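Local coordinates for protein ATP-dependent DNA helicase (Mycobacterium smegmatis, PDB 5V9X) that probably unwinds RNA:DNA duplexes in the 3'-to-5' direction, tracking along single-stranded DNA at the expense of ATP, at residues A[58-71]-A[221-235]. Numbering follows the deposited sequence.
Sequences AISEGNNTLVIAPT and QRIGLSATVRPPEEV. With ANP (phosphoaminophosphonic acid-adenylate ester), chain C.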
loop_
_atom_site.group_PDB
_atom_site.type_symbol
_atom_site.label_atom_id
_atom_site.label_comp_id
_atom_site.label_asym_id
_atom_site.label_seq_id
_atom_site.Cartn_x
_atom_site.Cartn_y
_atom_site.Cartn_z
ATOM N N ALA A 58 7.688 -14.246 24.851
ATOM C CA ALA A 58 8.786 -13.462 24.298
ATOM C C ALA A 58 8.762 -12.027 24.813
ATOM O O ALA A 58 9.811 -11.469 25.155
ATOM C CB ALA A 58 8.727 -13.484 22.772
ATOM N N ILE A 59 7.577 -11.415 24.876
ATOM C CA ILE A 59 7.484 -10.027 25.324
ATOM C C ILE A 59 7.884 -9.907 26.789
ATOM O O ILE A 59 8.616 -8.987 27.173
ATOM C CB ILE A 59 6.066 -9.478 25.076
ATOM C CG1 ILE A 59 5.794 -9.350 23.576
ATOM C CG2 ILE A 59 5.884 -8.131 25.759
ATOM C CD1 ILE A 59 4.354 -9.039 23.248
ATOM N N SER A 60 7.421 -10.836 27.631
ATOM C CA SER A 60 7.731 -10.762 29.056
ATOM C C SER A 60 9.222 -10.928 29.318
ATOM O O SER A 60 9.735 -10.412 30.317
ATOM C CB SER A 60 6.941 -11.822 29.825
ATOM O OG SER A 60 7.269 -13.126 29.379
ATOM N N GLU A 61 9.930 -11.637 28.442
ATOM C CA GLU A 61 11.366 -11.831 28.587
ATOM C C GLU A 61 12.182 -10.684 28.002
ATOM O O GLU A 61 13.415 -10.770 27.976
ATOM C CB GLU A 61 11.780 -13.163 27.954
ATOM C CG GLU A 61 11.240 -14.379 28.703
ATOM C CD GLU A 61 11.596 -15.695 28.036
ATOM O OE1 GLU A 61 12.268 -15.670 26.983
ATOM O OE2 GLU A 61 11.201 -16.755 28.567
ATOM N N GLY A 62 11.528 -9.621 27.531
ATOM C CA GLY A 62 12.199 -8.397 27.148
ATOM C C GLY A 62 12.587 -8.275 25.690
ATOM O O GLY A 62 13.224 -7.280 25.321
ATOM N N ASN A 63 12.221 -9.235 24.847
ATOM C CA ASN A 63 12.662 -9.246 23.461
ATOM C C ASN A 63 11.727 -8.435 22.573
ATOM O O ASN A 63 10.513 -8.390 22.790
ATOM C CB ASN A 63 12.737 -10.681 22.936
ATOM C CG ASN A 63 13.587 -11.578 23.809
ATOM O OD1 ASN A 63 14.720 -11.239 24.153
ATOM N ND2 ASN A 63 13.038 -12.729 24.183
ATOM N N ASN A 64 12.310 -7.781 21.569
ATOM C CA ASN A 64 11.518 -7.299 20.446
ATOM C C ASN A 64 10.829 -8.490 19.795
ATOM O O ASN A 64 11.456 -9.528 19.564
ATOM C CB ASN A 64 12.404 -6.571 19.432
ATOM C CG ASN A 64 12.908 -5.229 19.941
ATOM O OD1 ASN A 64 12.732 -4.882 21.110
ATOM N ND2 ASN A 64 13.548 -4.468 19.058
ATOM N N THR A 65 9.536 -8.352 19.517
ATOM C CA THR A 65 8.726 -9.480 19.076
ATOM C C THR A 65 7.903 -9.102 17.854
ATOM O O THR A 65 7.249 -8.055 17.841
ATOM C CB THR A 65 7.802 -9.957 20.201
ATOM O OG1 THR A 65 8.578 -10.208 21.380
ATOM C CG2 THR A 65 7.076 -11.231 19.792
ATOM N N LEU A 66 7.934 -9.957 16.836
ATOM C CA LEU A 66 7.056 -9.847 15.677
ATOM C C LEU A 66 6.062 -11.001 15.721
ATOM O O LEU A 66 6.462 -12.171 15.680
ATOM C CB LEU A 66 7.849 -9.871 14.371
ATOM C CG LEU A 66 7.022 -9.966 13.083
ATOM C CD1 LEU A 66 6.236 -8.685 12.832
ATOM C CD2 LEU A 66 7.906 -10.305 11.890
ATOM N N VAL A 67 4.778 -10.672 15.807
ATOM C CA VAL A 67 3.715 -11.664 15.904
ATOM C C VAL A 67 3.091 -11.833 14.526
ATOM O O VAL A 67 2.595 -10.868 13.933
ATOM C CB VAL A 67 2.665 -11.258 16.950
ATOM C CG1 VAL A 67 1.646 -12.371 17.140
ATOM C CG2 VAL A 67 3.344 -10.911 18.270
ATOM N N ILE A 68 3.119 -13.059 14.013
ATOM C CA ILE A 68 2.599 -13.385 12.689
ATOM C C ILE A 68 1.503 -14.420 12.895
ATOM O O ILE A 68 1.785 -15.596 13.161
ATOM C CB ILE A 68 3.692 -13.907 11.752
ATOM C CG1 ILE A 68 4.855 -12.916 11.688
ATOM C CG2 ILE A 68 3.125 -14.165 10.364
ATOM C CD1 ILE A 68 6.073 -13.460 10.978
ATOM N N ALA A 69 0.250 -13.994 12.770
ATOM C CA ALA A 69 -0.893 -14.866 12.999
ATOM C C ALA A 69 -2.078 -14.310 12.227
ATOM O O ALA A 69 -2.128 -13.105 11.951
ATOM C CB ALA A 69 -1.219 -14.973 14.497
ATOM N N PRO A 70 -3.054 -15.160 11.866
ATOM C CA PRO A 70 -4.200 -14.682 11.074
ATOM C C PRO A 70 -5.048 -13.631 11.777
ATOM O O PRO A 70 -4.770 -13.253 12.919
ATOM C CB PRO A 70 -5.003 -15.965 10.819
ATOM C CG PRO A 70 -4.552 -16.927 11.865
ATOM C CD PRO A 70 -3.110 -16.613 12.094
ATOM N N THR A 71 -6.100 -13.164 11.100
ATOM C CA THR A 71 -6.860 -12.020 11.598
ATOM C C THR A 71 -7.665 -12.361 12.846
ATOM O O THR A 71 -7.941 -11.475 13.663
ATOM C CB THR A 71 -7.780 -11.482 10.502
ATOM O OG1 THR A 71 -8.511 -12.564 9.912
ATOM C CG2 THR A 71 -6.968 -10.774 9.425
ATOM N N GLN A 221 11.127 -1.389 23.886
ATOM C CA GLN A 221 10.824 -2.681 23.291
ATOM C C GLN A 221 9.848 -2.496 22.136
ATOM O O GLN A 221 8.849 -1.780 22.267
ATOM C CB GLN A 221 10.234 -3.612 24.351
ATOM C CG GLN A 221 9.900 -5.008 23.870
ATOM C CD GLN A 221 9.209 -5.830 24.943
ATOM O OE1 GLN A 221 8.377 -5.318 25.693
ATOM N NE2 GLN A 221 9.556 -7.108 25.026
ATOM N N ARG A 222 10.136 -3.132 21.003
ATOM C CA ARG A 222 9.345 -2.970 19.788
ATOM C C ARG A 222 8.573 -4.248 19.490
ATOM O O ARG A 222 9.158 -5.335 19.439
ATOM C CB ARG A 222 10.235 -2.600 18.601
ATOM C CG ARG A 222 10.952 -1.275 18.771
ATOM C CD ARG A 222 11.726 -0.895 17.526
ATOM N NE ARG A 222 12.531 0.301 17.734
ATOM C CZ ARG A 222 13.266 0.884 16.794
ATOM N NH1 ARG A 222 13.302 0.381 15.568
ATOM N NH2 ARG A 222 13.968 1.974 17.082
ATOM N N ILE A 223 7.266 -4.112 19.280
ATOM C CA ILE A 223 6.381 -5.237 19.001
ATOM C C ILE A 223 5.652 -4.965 17.693
ATOM O O ILE A 223 5.059 -3.895 17.518
ATOM C CB ILE A 223 5.380 -5.470 20.147
ATOM C CG1 ILE A 223 6.126 -5.736 21.457
ATOM C CG2 ILE A 223 4.447 -6.624 19.812
ATOM C CD1 ILE A 223 5.263 -5.595 22.692
ATOM N N GLY A 224 5.697 -5.930 16.779
ATOM C CA GLY A 224 5.043 -5.807 15.492
ATOM C C GLY A 224 3.979 -6.873 15.310
ATOM O O GLY A 224 4.107 -7.993 15.811
ATOM N N LEU A 225 2.924 -6.514 14.579
ATOM C CA LEU A 225 1.775 -7.381 14.362
ATOM C C LEU A 225 1.378 -7.343 12.894
ATOM O O LEU A 225 1.355 -6.274 12.282
ATOM C CB LEU A 225 0.583 -6.946 15.224
ATOM C CG LEU A 225 0.871 -6.637 16.692
ATOM C CD1 LEU A 225 -0.335 -5.993 17.356
ATOM C CD2 LEU A 225 1.273 -7.903 17.419
ATOM N N SER A 226 1.068 -8.512 12.337
ATOM C CA SER A 226 0.561 -8.600 10.974
ATOM C C SER A 226 0.162 -10.035 10.670
ATOM O O SER A 226 0.836 -10.976 11.096
ATOM C CB SER A 226 1.598 -8.125 9.948
ATOM O OG SER A 226 1.102 -8.271 8.627
ATOM N N ALA A 227 -0.936 -10.188 9.935
ATOM C CA ALA A 227 -1.362 -11.483 9.430
ATOM C C ALA A 227 -0.706 -11.846 8.106
ATOM O O ALA A 227 -0.857 -12.984 7.647
ATOM C CB ALA A 227 -2.883 -11.505 9.263
ATOM N N THR A 228 0.012 -10.910 7.482
ATOM C CA THR A 228 0.561 -11.080 6.134
ATOM C C THR A 228 2.023 -10.633 6.150
ATOM O O THR A 228 2.342 -9.495 5.797
ATOM C CB THR A 228 -0.268 -10.295 5.116
ATOM O OG1 THR A 228 -0.391 -8.934 5.550
ATOM C CG2 THR A 228 -1.658 -10.900 4.984
ATOM N N VAL A 229 2.909 -11.539 6.554
ATOM C CA VAL A 229 4.333 -11.249 6.690
ATOM C C VAL A 229 5.107 -12.189 5.781
ATOM O O VAL A 229 5.041 -13.414 5.944
ATOM C CB VAL A 229 4.813 -11.391 8.143
ATOM C CG1 VAL A 229 6.302 -11.095 8.234
ATOM C CG2 VAL A 229 4.027 -10.473 9.056
ATOM N N ARG A 230 5.850 -11.618 4.839
ATOM C CA ARG A 230 6.735 -12.381 3.971
ATOM C C ARG A 230 7.761 -11.453 3.329
ATOM O O ARG A 230 7.387 -10.520 2.605
ATOM C CB ARG A 230 5.939 -13.125 2.898
ATOM C CG ARG A 230 6.791 -13.648 1.758
ATOM C CD ARG A 230 6.003 -14.582 0.861
ATOM N NE ARG A 230 6.666 -14.782 -0.424
ATOM C CZ ARG A 230 6.381 -15.771 -1.264
ATOM N NH1 ARG A 230 5.449 -16.662 -0.952
ATOM N NH2 ARG A 230 7.034 -15.875 -2.414
ATOM N N PRO A 231 9.063 -11.661 3.577
ATOM C CA PRO A 231 9.599 -12.715 4.444
ATOM C C PRO A 231 9.598 -12.306 5.914
ATOM O O PRO A 231 9.731 -11.118 6.209
ATOM C CB PRO A 231 11.037 -12.901 3.931
ATOM C CG PRO A 231 11.258 -11.809 2.882
ATOM C CD PRO A 231 10.137 -10.832 3.014
ATOM N N PRO A 232 9.436 -13.277 6.818
ATOM C CA PRO A 232 9.464 -12.939 8.252
ATOM C C PRO A 232 10.752 -12.265 8.689
ATOM O O PRO A 232 10.708 -11.297 9.459
ATOM C CB PRO A 232 9.275 -14.302 8.931
ATOM C CG PRO A 232 8.551 -15.126 7.920
ATOM C CD PRO A 232 9.081 -14.687 6.587
ATOM N N GLU A 233 11.901 -12.741 8.206
ATOM C CA GLU A 233 13.176 -12.190 8.658
ATOM C C GLU A 233 13.358 -10.740 8.226
ATOM O O GLU A 233 13.997 -9.958 8.940
ATOM C CB GLU A 233 14.334 -13.051 8.147
ATOM C CG GLU A 233 14.276 -13.406 6.662
ATOM C CD GLU A 233 13.507 -14.692 6.383
ATOM O OE1 GLU A 233 12.637 -15.066 7.201
ATOM O OE2 GLU A 233 13.777 -15.333 5.344
ATOM N N GLU A 234 12.801 -10.355 7.076
ATOM C CA GLU A 234 12.991 -8.991 6.592
ATOM C C GLU A 234 12.075 -8.004 7.305
ATOM O O GLU A 234 12.499 -6.893 7.641
ATOM C CB GLU A 234 12.766 -8.924 5.082
ATOM C CG GLU A 234 12.846 -7.514 4.496
ATOM C CD GLU A 234 14.272 -6.983 4.370
ATOM O OE1 GLU A 234 15.180 -7.470 5.081
ATOM O OE2 GLU A 234 14.487 -6.071 3.543
ATOM N N VAL A 235 10.816 -8.384 7.531
ATOM C CA VAL A 235 9.905 -7.523 8.280
ATOM C C VAL A 235 10.402 -7.345 9.709
ATOM O O VAL A 235 10.308 -6.254 10.286
ATOM C CB VAL A 235 8.477 -8.098 8.237
ATOM C CG1 VAL A 235 7.547 -7.279 9.113
ATOM C CG2 VAL A 235 7.969 -8.140 6.805
HETATM P PG ANP C . -6.281 -8.417 12.772
HETATM O O1G ANP C . -7.253 -8.179 11.661
HETATM O O2G ANP C . -5.691 -7.041 13.265
HETATM O O3G ANP C . -5.103 -9.345 12.264
HETATM P PB ANP C . -6.080 -9.408 15.348
HETATM O O1B ANP C . -5.378 -8.079 15.749
HETATM O O2B ANP C . -5.058 -10.439 15.012
HETATM N N3B ANP C . -7.099 -9.164 14.045
HETATM P PA ANP C . -7.801 -8.892 17.383
HETATM O O1A ANP C . -8.408 -7.811 16.568
HETATM O O2A ANP C . -6.863 -8.387 18.478
HETATM O O3A ANP C . -6.938 -9.917 16.536
HETATM O "O5'" ANP C . -8.939 -9.794 18.010
HETATM C "C5'" ANP C . -10.026 -10.454 17.277
HETATM C "C4'" ANP C . -11.256 -10.490 18.151
HETATM O "O4'" ANP C . -11.169 -11.580 19.106
HETATM C "C3'" ANP C . -11.434 -9.239 19.001
HETATM O "O3'" ANP C . -12.810 -9.076 19.309
HETATM C "C2'" ANP C . -10.664 -9.597 20.272
HETATM O "O2'" ANP C . -10.863 -8.668 21.349
HETATM C "C1'" ANP C . -11.070 -11.066 20.427
HETATM N N9 ANP C . -10.133 -11.919 21.165
HETATM C C8 ANP C . -8.851 -11.639 21.563
HETATM N N7 ANP C . -8.258 -12.626 22.194
HETATM C C5 ANP C . -9.223 -13.620 22.225
HETATM C C6 ANP C . -9.223 -14.924 22.756
HETATM N N6 ANP C . -8.178 -15.469 23.383
HETATM N N1 ANP C . -10.352 -15.659 22.618
HETATM C C2 ANP C . -11.399 -15.118 21.988
HETATM N N3 ANP C . -11.514 -13.901 21.449
HETATM C C4 ANP C . -10.384 -13.199 21.598
#
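The side-chain amide of Gln221 reaches across to the turn that ends helix 50-60 and donates from NE2 to two carbonyl oxygens. Because CG lies anti to the backbone N (chi1 -179°) and the chain runs on extended, NE2 meets Ile59 O at 3.0 Å, on a lone pair and almost in the amide's own plane, while Asn63 O, 2.7 Å from NE2, is approached from above the carbonyl plane. Thr65 OG1 bonds to the opposite face of Asn63 O, and Gly62 N also donates to Ile59 O within a Schellman motif, so each carbonyl serves two donors. Arg222 N donates to Asn64 OD1 at 3.1 Å, well above the amide plane. Beyond this start, 64-68 and 221-226 run parallel as neighbouring strands of the first RecA-like domain of a superfamily 2 helicase, bonded in turn from Thr65 N to Arg222 O, Gly224 N to Thr65 O, Val67 N to Gly224 O (2.8 Å) and Ser226 N to Val67 O. On one face Ile59 CD1 meets Ile223 CD1, and Val67 packs alongside Leu225. On the other, the side chains of Ile68 and Val229 cross at about a right angle. Past strand 64-68, Pro70 and Thr71 line the ANP pocket.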